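Local structure of 2-oxo-1,2-dihydroquinoline 8-monooxygenase, oxygenase component (Pseudomonas putida, 1Z02) at residues Ala47-Ile61 with Asp431-Ile442. The protein is the oxygenase component of a Rieske-type monooxygenase, probably hydroxylating 2-oxo-1,2-dihydroquinoline at carbon 8 with a [2Fe-2S] cluster and a mononuclear iron. Numbering follows the deposited sequence.
Sequences ALFTHELEEDQVQGI and DGKRPGYKVEQI
K438 reaches from the C-terminal tail past Q59 to E52, at the end of the 3-10 segment 50-52. Lysine suits the place because its long chain, apolar up to NZ, can lie along Q59 and still end in a charge. Its CB packs 3.7 Å from Q59 NE2, and CD lies 3.7 Å from E52 OE2. A bend at chi3 (78°) then turns CE, and with it NZ, toward the carboxylate, CE coming 3.5 Å from E52 OE2 and 3.8 Å from Q59 OE1. At the tip, K438 NZ forms a salt bridge of 2.8 Å with E52 OE2, on the anti side. Glutamate offers a second oxygen: E52 OE1 accepts from F49 N and H202 NE2, so the carboxylate is kept from turning. Replacing E52 with an alanine would probably strand the K438 ammonium without its countercharge and leave F49 N without its acceptor. Tyrosine suits the place of Y437 because Y437 OH donates to A47 O (2.8 Å), on a lone pair. The Y437 ring lies alongside I61, with I61 CB 3.6 Å from Y437 CZ. G60 O accepts from V439 N, nearly straight at 171°, and from Q59 NE2, the two arriving from opposite faces of its plane. Lacking a side chain, G60 lets V439 CG2 press close. Charge, hydroxyl and backbone bonds thus pin the tail after helix 423-430 onto strands 43-49 and 58-63.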
loop_
_atom_site.group_PDB
_atom_site.type_symbol
_atom_site.label_atom_id
_atom_site.label_comp_id
_atom_site.label_asym_id
_atom_site.label_seq_id
_atom_site.Cartn_x
_atom_site.Cartn_y
_atom_site.Cartn_z
ATOM N N ALA A 47 -3.444 -28.026 -2.513
ATOM C CA ALA A 47 -4.349 -26.972 -2.064
ATOM C C ALA A 47 -4.415 -26.853 -0.547
ATOM O O ALA A 47 -4.305 -25.754 0.014
ATOM C CB ALA A 47 -5.760 -27.218 -2.625
ATOM N N LEU A 48 -4.613 -27.986 0.117
ATOM C CA LEU A 48 -4.725 -28.007 1.573
ATOM C C LEU A 48 -4.377 -29.388 2.088
ATOM O O LEU A 48 -4.427 -30.357 1.338
ATOM C CB LEU A 48 -6.171 -27.698 1.994
ATOM C CG LEU A 48 -6.791 -26.328 1.714
ATOM C CD1 LEU A 48 -8.294 -26.402 1.900
ATOM C CD2 LEU A 48 -6.181 -25.293 2.636
ATOM N N PHE A 49 -4.002 -29.470 3.358
ATOM C CA PHE A 49 -3.730 -30.759 3.969
ATOM C C PHE A 49 -5.121 -31.290 4.284
ATOM O O PHE A 49 -6.058 -30.515 4.489
ATOM C CB PHE A 49 -2.948 -30.607 5.278
ATOM C CG PHE A 49 -1.476 -30.363 5.088
ATOM C CD1 PHE A 49 -0.903 -29.160 5.497
ATOM C CD2 PHE A 49 -0.659 -31.341 4.519
ATOM C CE1 PHE A 49 0.470 -28.928 5.341
ATOM C CE2 PHE A 49 0.718 -31.121 4.356
ATOM C CZ PHE A 49 1.281 -29.909 4.771
ATOM N N THR A 50 -5.270 -32.603 4.319
ATOM C CA THR A 50 -6.557 -33.198 4.616
ATOM C C THR A 50 -7.135 -32.664 5.927
ATOM O O THR A 50 -8.337 -32.412 6.024
ATOM C CB THR A 50 -6.424 -34.738 4.676
ATOM O OG1 THR A 50 -6.154 -35.242 3.358
ATOM C CG2 THR A 50 -7.690 -35.377 5.213
ATOM N N HIS A 51 -6.278 -32.472 6.926
ATOM C CA HIS A 51 -6.745 -31.984 8.219
ATOM C C HIS A 51 -7.274 -30.552 8.168
ATOM O O HIS A 51 -7.895 -30.078 9.119
ATOM C CB HIS A 51 -5.643 -32.127 9.283
ATOM C CG HIS A 51 -4.426 -31.294 9.032
ATOM N ND1 HIS A 51 -4.415 -29.922 9.186
ATOM C CD2 HIS A 51 -3.166 -31.642 8.680
ATOM C CE1 HIS A 51 -3.199 -29.465 8.944
ATOM N NE2 HIS A 51 -2.422 -30.490 8.634
ATOM N N GLU A 52 -7.053 -29.868 7.050
ATOM C CA GLU A 52 -7.536 -28.501 6.912
ATOM C C GLU A 52 -8.940 -28.451 6.320
ATOM O O GLU A 52 -9.497 -27.369 6.135
ATOM C CB GLU A 52 -6.589 -27.693 6.034
ATOM C CG GLU A 52 -5.272 -27.360 6.687
ATOM C CD GLU A 52 -4.365 -26.545 5.783
ATOM O OE1 GLU A 52 -3.833 -27.115 4.812
ATOM O OE2 GLU A 52 -4.187 -25.333 6.041
ATOM N N LEU A 53 -9.510 -29.619 6.028
ATOM C CA LEU A 53 -10.844 -29.702 5.440
ATOM C C LEU A 53 -11.566 -30.948 5.963
ATOM O O LEU A 53 -11.398 -32.041 5.431
ATOM C CB LEU A 53 -10.731 -29.762 3.911
ATOM C CG LEU A 53 -11.541 -28.874 2.947
ATOM C CD1 LEU A 53 -12.513 -29.656 2.182
ATOM C CD2 LEU A 53 -12.151 -27.729 3.634
ATOM N N GLU A 54 -12.348 -30.778 7.023
ATOM C CA GLU A 54 -13.097 -31.889 7.607
ATOM C C GLU A 54 -14.469 -31.966 6.942
ATOM O O GLU A 54 -14.832 -31.084 6.161
ATOM C CB GLU A 54 -13.249 -31.677 9.111
ATOM C CG GLU A 54 -11.921 -31.593 9.832
ATOM C CD GLU A 54 -12.076 -31.323 11.317
ATOM O OE1 GLU A 54 -11.042 -31.236 12.010
ATOM O OE2 GLU A 54 -13.227 -31.197 11.793
ATOM N N GLU A 55 -15.228 -33.014 7.255
ATOM C CA GLU A 55 -16.548 -33.189 6.662
ATOM C C GLU A 55 -17.397 -31.937 6.832
ATOM O O GLU A 55 -17.538 -31.421 7.938
ATOM C CB GLU A 55 -17.265 -34.379 7.303
ATOM C CG GLU A 55 -18.639 -34.665 6.713
ATOM C CD GLU A 55 -18.584 -35.226 5.299
ATOM O OE1 GLU A 55 -19.652 -35.297 4.647
ATOM O OE2 GLU A 55 -17.490 -35.606 4.840
ATOM N N ASP A 56 -17.959 -31.453 5.730
ATOM C CA ASP A 56 -18.814 -30.269 5.739
ATOM C C ASP A 56 -18.085 -28.948 5.905
ATOM O O ASP A 56 -18.717 -27.898 6.017
ATOM C CB ASP A 56 -19.890 -30.393 6.822
ATOM C CG ASP A 56 -21.189 -30.980 6.292
ATOM O OD1 ASP A 56 -22.041 -31.368 7.124
ATOM O OD2 ASP A 56 -21.367 -31.042 5.053
ATOM N N GLN A 57 -16.758 -28.988 5.916
ATOM C CA GLN A 57 -16.001 -27.755 6.047
ATOM C C GLN A 57 -15.815 -27.144 4.657
ATOM O O GLN A 57 -15.712 -27.863 3.660
ATOM C CB GLN A 57 -14.640 -28.025 6.688
ATOM C CG GLN A 57 -13.923 -26.754 7.120
ATOM C CD GLN A 57 -12.614 -27.021 7.822
ATOM O OE1 GLN A 57 -12.330 -28.150 8.224
ATOM N NE2 GLN A 57 -11.807 -25.976 7.987
ATOM N N VAL A 58 -15.805 -25.817 4.601
ATOM C CA VAL A 58 -15.627 -25.085 3.352
ATOM C C VAL A 58 -14.433 -24.172 3.544
ATOM O O VAL A 58 -14.279 -23.570 4.601
ATOM C CB VAL A 58 -16.872 -24.234 3.019
ATOM C CG1 VAL A 58 -16.592 -23.338 1.801
ATOM C CG2 VAL A 58 -18.053 -25.155 2.730
ATOM N N GLN A 59 -13.587 -24.067 2.526
ATOM C CA GLN A 59 -12.398 -23.229 2.629
ATOM C C GLN A 59 -12.003 -22.604 1.293
ATOM O O GLN A 59 -11.961 -23.286 0.266
ATOM C CB GLN A 59 -11.224 -24.058 3.156
ATOM C CG GLN A 59 -9.934 -23.265 3.300
ATOM C CD GLN A 59 -9.981 -22.283 4.449
ATOM O OE1 GLN A 59 -10.142 -22.676 5.604
ATOM N NE2 GLN A 59 -9.833 -20.996 4.143
ATOM N N GLY A 60 -11.706 -21.310 1.313
ATOM C CA GLY A 60 -11.301 -20.630 0.096
ATOM C C GLY A 60 -9.803 -20.377 0.062
ATOM O O GLY A 60 -9.193 -20.073 1.095
ATOM N N ILE A 61 -9.209 -20.517 -1.123
ATOM C CA ILE A 61 -7.780 -20.290 -1.343
ATOM C C ILE A 61 -7.609 -19.565 -2.678
ATOM O O ILE A 61 -8.593 -19.195 -3.331
ATOM C CB ILE A 61 -6.987 -21.628 -1.414
ATOM C CG1 ILE A 61 -7.512 -22.489 -2.564
ATOM C CG2 ILE A 61 -7.112 -22.373 -0.108
ATOM C CD1 ILE A 61 -6.832 -23.844 -2.674
ATOM N N ASP A 431 -4.698 -3.117 10.161
ATOM C CA ASP A 431 -5.111 -4.009 11.246
ATOM C C ASP A 431 -4.024 -5.008 11.619
ATOM O O ASP A 431 -4.198 -5.796 12.541
ATOM C CB ASP A 431 -6.385 -4.770 10.862
ATOM C CG ASP A 431 -7.607 -3.872 10.810
ATOM O OD1 ASP A 431 -8.677 -4.365 10.399
ATOM O OD2 ASP A 431 -7.507 -2.680 11.172
ATOM N N GLY A 432 -2.904 -4.975 10.904
ATOM C CA GLY A 432 -1.810 -5.878 11.208
ATOM C C GLY A 432 -1.807 -7.186 10.434
ATOM O O GLY A 432 -0.995 -8.064 10.721
ATOM N N LYS A 433 -2.697 -7.321 9.455
ATOM C CA LYS A 433 -2.779 -8.551 8.661
ATOM C C LYS A 433 -1.869 -8.547 7.448
ATOM O O LYS A 433 -1.968 -7.668 6.598
ATOM C CB LYS A 433 -4.209 -8.781 8.184
ATOM C CG LYS A 433 -5.161 -9.121 9.288
ATOM C CD LYS A 433 -6.573 -9.255 8.775
ATOM C CE LYS A 433 -7.391 -10.023 9.789
ATOM N NZ LYS A 433 -8.813 -9.622 9.829
ATOM N N ARG A 434 -0.986 -9.542 7.371
ATOM C CA ARG A 434 -0.062 -9.668 6.249
ATOM C C ARG A 434 -0.750 -10.301 5.045
ATOM O O ARG A 434 -1.834 -10.878 5.169
ATOM C CB ARG A 434 1.101 -10.584 6.615
ATOM C CG ARG A 434 2.090 -10.068 7.628
ATOM C CD ARG A 434 2.977 -11.232 8.010
ATOM N NE ARG A 434 4.206 -10.824 8.672
ATOM C CZ ARG A 434 5.240 -11.634 8.881
ATOM N NH1 ARG A 434 6.325 -11.180 9.490
ATOM N NH2 ARG A 434 5.193 -12.897 8.473
ATOM N N PRO A 435 -0.129 -10.192 3.856
ATOM C CA PRO A 435 -0.732 -10.802 2.670
ATOM C C PRO A 435 -0.852 -12.294 3.001
ATOM O O PRO A 435 0.026 -12.846 3.664
ATOM C CB PRO A 435 0.300 -10.523 1.588
ATOM C CG PRO A 435 0.822 -9.184 1.973
ATOM C CD PRO A 435 1.000 -9.323 3.478
ATOM N N GLY A 436 -1.925 -12.942 2.557
ATOM C CA GLY A 436 -2.097 -14.343 2.892
ATOM C C GLY A 436 -2.514 -15.316 1.802
ATOM O O GLY A 436 -2.335 -15.061 0.613
ATOM N N TYR A 437 -3.085 -16.442 2.227
ATOM C CA TYR A 437 -3.500 -17.497 1.309
ATOM C C TYR A 437 -4.920 -17.992 1.577
ATOM O O TYR A 437 -5.769 -17.981 0.684
ATOM C CB TYR A 437 -2.497 -18.648 1.428
ATOM C CG TYR A 437 -2.851 -19.900 0.663
ATOM C CD1 TYR A 437 -2.954 -19.891 -0.728
ATOM C CD2 TYR A 437 -3.070 -21.103 1.334
ATOM C CE1 TYR A 437 -3.265 -21.059 -1.428
ATOM C CE2 TYR A 437 -3.375 -22.260 0.649
ATOM C CZ TYR A 437 -3.469 -22.237 -0.728
ATOM O OH TYR A 437 -3.739 -23.410 -1.398
ATOM N N LYS A 438 -5.174 -18.427 2.812
ATOM C CA LYS A 438 -6.497 -18.919 3.189
ATOM C C LYS A 438 -7.464 -17.761 3.423
ATOM O O LYS A 438 -7.191 -16.860 4.220
ATOM C CB LYS A 438 -6.383 -19.791 4.446
ATOM C CG LYS A 438 -5.520 -21.030 4.222
ATOM C CD LYS A 438 -5.210 -21.788 5.514
ATOM C CE LYS A 438 -6.380 -22.629 5.981
ATOM N NZ LYS A 438 -5.978 -23.488 7.140
ATOM N N VAL A 439 -8.591 -17.783 2.716
ATOM C CA VAL A 439 -9.587 -16.731 2.855
ATOM C C VAL A 439 -10.190 -16.717 4.255
ATOM O O VAL A 439 -10.622 -17.754 4.771
ATOM C CB VAL A 439 -10.720 -16.899 1.817
ATOM C CG1 VAL A 439 -11.760 -15.806 1.991
ATOM C CG2 VAL A 439 -10.147 -16.851 0.418
ATOM N N GLU A 440 -10.204 -15.530 4.864
ATOM C CA GLU A 440 -10.742 -15.344 6.208
ATOM C C GLU A 440 -12.260 -15.393 6.131
ATOM O O GLU A 440 -12.867 -14.779 5.248
ATOM C CB GLU A 440 -10.296 -13.992 6.768
ATOM C CG GLU A 440 -10.203 -13.956 8.288
ATOM C CD GLU A 440 -9.889 -12.575 8.819
ATOM O OE1 GLU A 440 -9.563 -12.452 10.018
ATOM O OE2 GLU A 440 -9.972 -11.610 8.035
ATOM N N GLN A 441 -12.879 -16.108 7.066
ATOM C CA GLN A 441 -14.324 -16.241 7.050
ATOM C C GLN A 441 -15.154 -15.299 7.914
ATOM O O GLN A 441 -14.684 -14.712 8.887
ATOM C CB GLN A 441 -14.704 -17.694 7.330
ATOM C CG GLN A 441 -14.106 -18.634 6.295
ATOM C CD GLN A 441 -14.590 -20.058 6.422
ATOM O OE1 GLN A 441 -14.128 -20.944 5.704
ATOM N NE2 GLN A 441 -15.529 -20.289 7.331
ATOM N N ILE A 442 -16.403 -15.186 7.465
ATOM C CA ILE A 442 -17.521 -14.385 7.961
ATOM C C ILE A 442 -17.441 -12.909 7.647
ATOM O O ILE A 442 -18.290 -12.140 8.131
ATOM C CB ILE A 442 -17.761 -14.442 9.461
ATOM C CG1 ILE A 442 -16.806 -13.525 10.142
ATOM C CG2 ILE A 442 -17.661 -15.776 9.977
ATOM C CD1 ILE A 442 -17.097 -13.392 11.554
HETATM O O HOH W 1 -9.107 -24.813 6.673
HETATM O O HOH W 2 -9.981 -19.444 6.880
HETATM O O HOH W 3 -12.464 -19.594 3.599
#